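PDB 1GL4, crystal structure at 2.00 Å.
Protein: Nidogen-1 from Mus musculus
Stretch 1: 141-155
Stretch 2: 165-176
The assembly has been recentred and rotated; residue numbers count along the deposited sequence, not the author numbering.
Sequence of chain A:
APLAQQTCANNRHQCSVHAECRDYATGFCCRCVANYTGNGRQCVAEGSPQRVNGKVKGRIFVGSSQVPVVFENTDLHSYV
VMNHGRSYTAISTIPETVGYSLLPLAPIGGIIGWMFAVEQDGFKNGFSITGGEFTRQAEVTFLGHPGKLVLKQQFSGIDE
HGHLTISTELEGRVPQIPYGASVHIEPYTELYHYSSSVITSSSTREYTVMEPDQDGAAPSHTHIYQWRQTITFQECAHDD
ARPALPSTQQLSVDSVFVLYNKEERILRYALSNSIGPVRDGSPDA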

# COMPACT_ATOMS: atom_id res chain seq x y z
N THR A 141 -18.38 5.31 6.36
CA THR A 141 -19.83 5.24 6.32
C THR A 141 -20.23 5.05 4.87
O THR A 141 -19.76 5.78 4.00
CB THR A 141 -20.49 6.55 6.82
OG1 THR A 141 -20.10 6.81 8.17
CG2 THR A 141 -22.01 6.44 6.76
N PHE A 142 -21.07 4.04 4.60
CA PHE A 142 -21.55 3.79 3.24
C PHE A 142 -22.91 4.50 3.19
O PHE A 142 -23.86 4.07 3.85
CB PHE A 142 -21.72 2.29 2.98
CG PHE A 142 -20.43 1.52 3.01
CD1 PHE A 142 -19.78 1.24 4.21
CD2 PHE A 142 -19.86 1.05 1.82
CE1 PHE A 142 -18.58 0.52 4.24
CE2 PHE A 142 -18.66 0.32 1.84
CZ PHE A 142 -18.02 0.06 3.05
N LEU A 143 -22.99 5.57 2.42
CA LEU A 143 -24.21 6.36 2.33
C LEU A 143 -25.44 5.55 1.91
O LEU A 143 -25.43 4.89 0.87
CB LEU A 143 -24.01 7.54 1.39
CG LEU A 143 -22.76 8.40 1.63
CD1 LEU A 143 -22.89 9.71 0.85
CD2 LEU A 143 -22.60 8.70 3.12
N GLY A 144 -26.49 5.61 2.72
CA GLY A 144 -27.71 4.89 2.43
C GLY A 144 -27.80 3.53 3.10
O GLY A 144 -28.81 2.84 2.99
N HIS A 145 -26.74 3.15 3.81
CA HIS A 145 -26.71 1.85 4.49
C HIS A 145 -26.50 2.02 6.00
O HIS A 145 -25.86 2.97 6.44
CB HIS A 145 -25.61 1.00 3.87
CG HIS A 145 -25.79 0.77 2.40
ND1 HIS A 145 -26.74 -0.09 1.90
CD2 HIS A 145 -25.18 1.33 1.33
CE1 HIS A 145 -26.72 -0.05 0.58
NE2 HIS A 145 -25.77 0.80 0.21
N PRO A 146 -27.04 1.09 6.82
CA PRO A 146 -26.95 1.09 8.28
C PRO A 146 -25.56 0.93 8.90
O PRO A 146 -24.74 0.17 8.40
CB PRO A 146 -27.87 -0.07 8.69
CG PRO A 146 -28.71 -0.32 7.48
CD PRO A 146 -27.76 -0.10 6.36
N GLY A 147 -25.34 1.63 10.01
CA GLY A 147 -24.08 1.54 10.73
C GLY A 147 -22.84 2.08 10.04
O GLY A 147 -22.92 2.98 9.21
N LYS A 148 -21.69 1.51 10.39
CA LYS A 148 -20.42 1.93 9.82
C LYS A 148 -19.34 0.91 10.15
O LYS A 148 -19.55 -0.00 10.95
CB LYS A 148 -20.01 3.29 10.39
CG LYS A 148 -19.80 3.29 11.90
CD LYS A 148 -19.48 4.69 12.41
CE LYS A 148 -19.30 4.71 13.93
NZ LYS A 148 -19.04 6.10 14.42
N LEU A 149 -18.19 1.05 9.51
CA LEU A 149 -17.08 0.15 9.79
C LEU A 149 -15.97 0.95 10.47
O LEU A 149 -15.61 2.05 10.02
CB LEU A 149 -16.53 -0.47 8.50
CG LEU A 149 -15.37 -1.45 8.74
CD1 LEU A 149 -15.89 -2.71 9.44
CD2 LEU A 149 -14.71 -1.81 7.43
N VAL A 150 -15.43 0.40 11.56
CA VAL A 150 -14.36 1.06 12.30
C VAL A 150 -13.05 0.29 12.12
O VAL A 150 -13.01 -0.93 12.26
CB VAL A 150 -14.68 1.13 13.81
CG1 VAL A 150 -13.48 1.67 14.57
CG2 VAL A 150 -15.89 2.02 14.03
N LEU A 151 -11.98 1.03 11.83
CA LEU A 151 -10.67 0.44 11.63
C LEU A 151 -9.63 1.04 12.57
O LEU A 151 -9.62 2.26 12.79
CB LEU A 151 -10.22 0.66 10.18
CG LEU A 151 -8.77 0.34 9.78
CD1 LEU A 151 -8.70 0.15 8.28
CD2 LEU A 151 -7.83 1.46 10.22
N LYS A 152 -8.78 0.19 13.13
CA LYS A 152 -7.70 0.66 14.01
C LYS A 152 -6.43 -0.06 13.60
O LYS A 152 -6.39 -1.30 13.53
CB LYS A 152 -8.00 0.38 15.48
CG LYS A 152 -6.92 0.93 16.41
CD LYS A 152 -7.34 0.91 17.87
CE LYS A 152 -6.31 1.62 18.74
NZ LYS A 152 -6.73 1.69 20.18
N GLN A 153 -5.38 0.71 13.30
CA GLN A 153 -4.11 0.13 12.89
C GLN A 153 -2.95 0.74 13.67
O GLN A 153 -2.88 1.96 13.84
CB GLN A 153 -3.89 0.34 11.38
CG GLN A 153 -4.64 -0.66 10.49
CD GLN A 153 -4.59 -0.30 9.00
OE1 GLN A 153 -4.62 -1.18 8.13
NE2 GLN A 153 -4.54 0.99 8.71
N GLN A 154 -2.06 -0.12 14.16
CA GLN A 154 -0.90 0.33 14.91
C GLN A 154 0.37 -0.05 14.17
O GLN A 154 0.55 -1.21 13.79
CB GLN A 154 -0.90 -0.30 16.31
CG GLN A 154 0.31 0.08 17.16
CD GLN A 154 0.39 1.58 17.45
OE1 GLN A 154 -0.61 2.20 17.84
NE2 GLN A 154 1.57 2.16 17.27
N PHE A 155 1.25 0.93 13.97
CA PHE A 155 2.52 0.72 13.28
C PHE A 155 3.63 0.88 14.32
O PHE A 155 3.68 1.89 15.03
CB PHE A 155 2.68 1.74 12.16
CG PHE A 155 1.61 1.66 11.10
CD1 PHE A 155 0.31 2.08 11.37
CD2 PHE A 155 1.90 1.16 9.84
CE1 PHE A 155 -0.69 2.01 10.39
CE2 PHE A 155 0.92 1.08 8.85
CZ PHE A 155 -0.38 1.51 9.13
N THR A 165 6.26 -2.83 10.53
CA THR A 165 5.17 -3.53 11.22
C THR A 165 3.80 -2.85 11.17
O THR A 165 3.70 -1.62 11.15
CB THR A 165 5.54 -3.76 12.69
OG1 THR A 165 5.89 -2.51 13.30
CG2 THR A 165 6.72 -4.73 12.79
N ILE A 166 2.75 -3.67 11.14
CA ILE A 166 1.38 -3.16 11.09
C ILE A 166 0.36 -4.16 11.63
O ILE A 166 0.27 -5.29 11.15
CB ILE A 166 0.99 -2.75 9.65
CG1 ILE A 166 -0.44 -2.18 9.62
CG2 ILE A 166 1.09 -3.96 8.71
CD1 ILE A 166 -0.93 -1.80 8.22
N SER A 167 -0.39 -3.74 12.65
CA SER A 167 -1.42 -4.57 13.27
C SER A 167 -2.78 -3.97 12.88
O SER A 167 -3.00 -2.77 13.05
CB SER A 167 -1.26 -4.54 14.79
OG SER A 167 -2.30 -5.26 15.43
N THR A 168 -3.69 -4.79 12.36
CA THR A 168 -5.00 -4.29 11.93
C THR A 168 -6.20 -4.91 12.65
O THR A 168 -6.25 -6.11 12.88
CB THR A 168 -5.18 -4.51 10.40
OG1 THR A 168 -4.13 -3.84 9.70
CG2 THR A 168 -6.53 -3.95 9.92
N GLU A 169 -7.17 -4.06 12.98
CA GLU A 169 -8.39 -4.50 13.66
C GLU A 169 -9.59 -3.84 12.96
O GLU A 169 -9.62 -2.62 12.79
CB GLU A 169 -8.33 -4.08 15.13
CG GLU A 169 -9.44 -4.64 16.00
CD GLU A 169 -9.18 -4.42 17.48
OE1 GLU A 169 -10.00 -4.89 18.30
OE2 GLU A 169 -8.16 -3.78 17.83
N LEU A 170 -10.57 -4.64 12.54
CA LEU A 170 -11.76 -4.14 11.84
C LEU A 170 -13.04 -4.58 12.55
O LEU A 170 -13.17 -5.75 12.92
CB LEU A 170 -11.81 -4.67 10.41
CG LEU A 170 -10.57 -4.49 9.53
CD1 LEU A 170 -10.74 -5.30 8.26
CD2 LEU A 170 -10.36 -3.01 9.22
N GLU A 171 -13.98 -3.66 12.73
CA GLU A 171 -15.24 -3.99 13.39
C GLU A 171 -16.41 -3.11 12.94
O GLU A 171 -16.31 -1.89 12.93
CB GLU A 171 -15.08 -3.89 14.91
CG GLU A 171 -16.35 -4.17 15.68
CD GLU A 171 -16.13 -4.21 17.18
OE1 GLU A 171 -15.50 -3.28 17.72
OE2 GLU A 171 -16.59 -5.19 17.82
N GLY A 172 -17.52 -3.74 12.58
CA GLY A 172 -18.68 -2.98 12.15
C GLY A 172 -19.51 -3.67 11.10
O GLY A 172 -19.51 -4.90 11.00
N ARG A 173 -20.21 -2.88 10.30
CA ARG A 173 -21.08 -3.42 9.26
C ARG A 173 -20.78 -2.83 7.89
O ARG A 173 -20.50 -1.64 7.77
CB ARG A 173 -22.55 -3.14 9.64
CG ARG A 173 -23.60 -3.62 8.63
CD ARG A 173 -25.02 -3.30 9.13
NE ARG A 173 -25.30 -3.91 10.43
CZ ARG A 173 -25.66 -5.18 10.61
NH1 ARG A 173 -25.80 -5.99 9.57
NH2 ARG A 173 -25.86 -5.64 11.84
N VAL A 174 -20.82 -3.68 6.86
CA VAL A 174 -20.59 -3.25 5.48
C VAL A 174 -21.70 -3.81 4.61
O VAL A 174 -22.27 -4.87 4.92
CB VAL A 174 -19.23 -3.75 4.92
CG1 VAL A 174 -18.08 -3.18 5.75
CG2 VAL A 174 -19.20 -5.27 4.92
N PRO A 175 -22.04 -3.12 3.51
CA PRO A 175 -23.09 -3.58 2.60
C PRO A 175 -22.64 -4.88 1.92
O PRO A 175 -21.45 -5.13 1.77
CB PRO A 175 -23.22 -2.44 1.59
CG PRO A 175 -22.66 -1.24 2.31
CD PRO A 175 -21.50 -1.82 3.07
N GLN A 176 -23.60 -5.70 1.50
CA GLN A 176 -23.27 -6.96 0.84
C GLN A 176 -23.00 -6.79 -0.65
O GLN A 176 -23.75 -6.13 -1.36
CB GLN A 176 -24.40 -7.96 1.02
CG GLN A 176 -24.12 -9.32 0.39
CD GLN A 176 -25.30 -10.25 0.51
OE1 GLN A 176 -26.35 -10.04 -0.10
NE2 GLN A 176 -25.14 -11.29 1.32

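The two stretches are joined first by their backbones. Strand 149-155 runs antiparallel to strand 167-171, their directions 171° apart, and the hydrogen bonds come in reciprocal pairs at alternate residues. Val-150 N donates to Glu-171 O (2.8 Å) and Glu-171 N returns a bond to Val-150 O (2.9 Å). The same exchange links Lys-152 N to Glu-169 O (3.0 Å) and Glu-169 N to Lys-152 O (2.9 Å), then Gln-154 N to Ser-167 O (3.0 Å) and Ser-167 N to Gln-154 O (2.9 Å). Between these rungs the chains come closer, and CA-H...O contacts fill the gaps; the shortest runs from Gln-153 CA to Ser-167 O at 3.1 Å.

One further bond, Arg-173 N to Lys-148 O (3.0 Å), carries the ladder past the corner at Gly-172. Here Gly-172 CA lies 3.3 Å from Lys-148 O, and a CB would point into the partner, colliding with Lys-148 O and Leu-149 CA. The residue's phi/psi of 147/-154 independently calls for glycine.

Alternation sorts the side chains. Val-150, Lys-152, Gln-154, Ser-167, Glu-169 and Glu-171 share one face, which is largely exposed and suits the Lys, Glu, Gln and Ser side chains; Val-150, only partly exposed, is the apolar member of the set. Lys-152 CB lies 4.5 Å from Glu-169 CB, while the end of the lysine leads away. The other face carries Leu-151, Gln-153, Thr-168 and Leu-170, all buried. Leu-151 CD1 meets Leu-170 CD2 at 3.7 Å, a fit of branched, apolar ends. Beside them the polar pair Gln-153 and Thr-168 is also enclosed.

Apolar packing closes both ends. Ile-166 lays CG1 over one face of the Phe-155 ring, 4.0 Å from its centroid, and its CD1 reaches Phe-155 CZ at 3.5 Å; an extended aliphatic chain suits a flat aromatic surface. At the far end, a type II turn from Phe-142 to His-145, closed by His-145 N to Phe-142 O (3.0 Å), brings two rings to Pro-175. Pro-175 CD sits 3.5 Å from the Phe-142 ring centroid, nearly along the ring normal, and Pro-175 CG lies 4.0 Å from the centroid of the His-145 ring, again over a face. Proline's compact ring offers CH groups to both. Val-174 CG1 completes the cluster, 4.0 Å from both Phe-142 CE1 and Leu-149 CD2. Altogether the contact buries 986 Å², counting both sides.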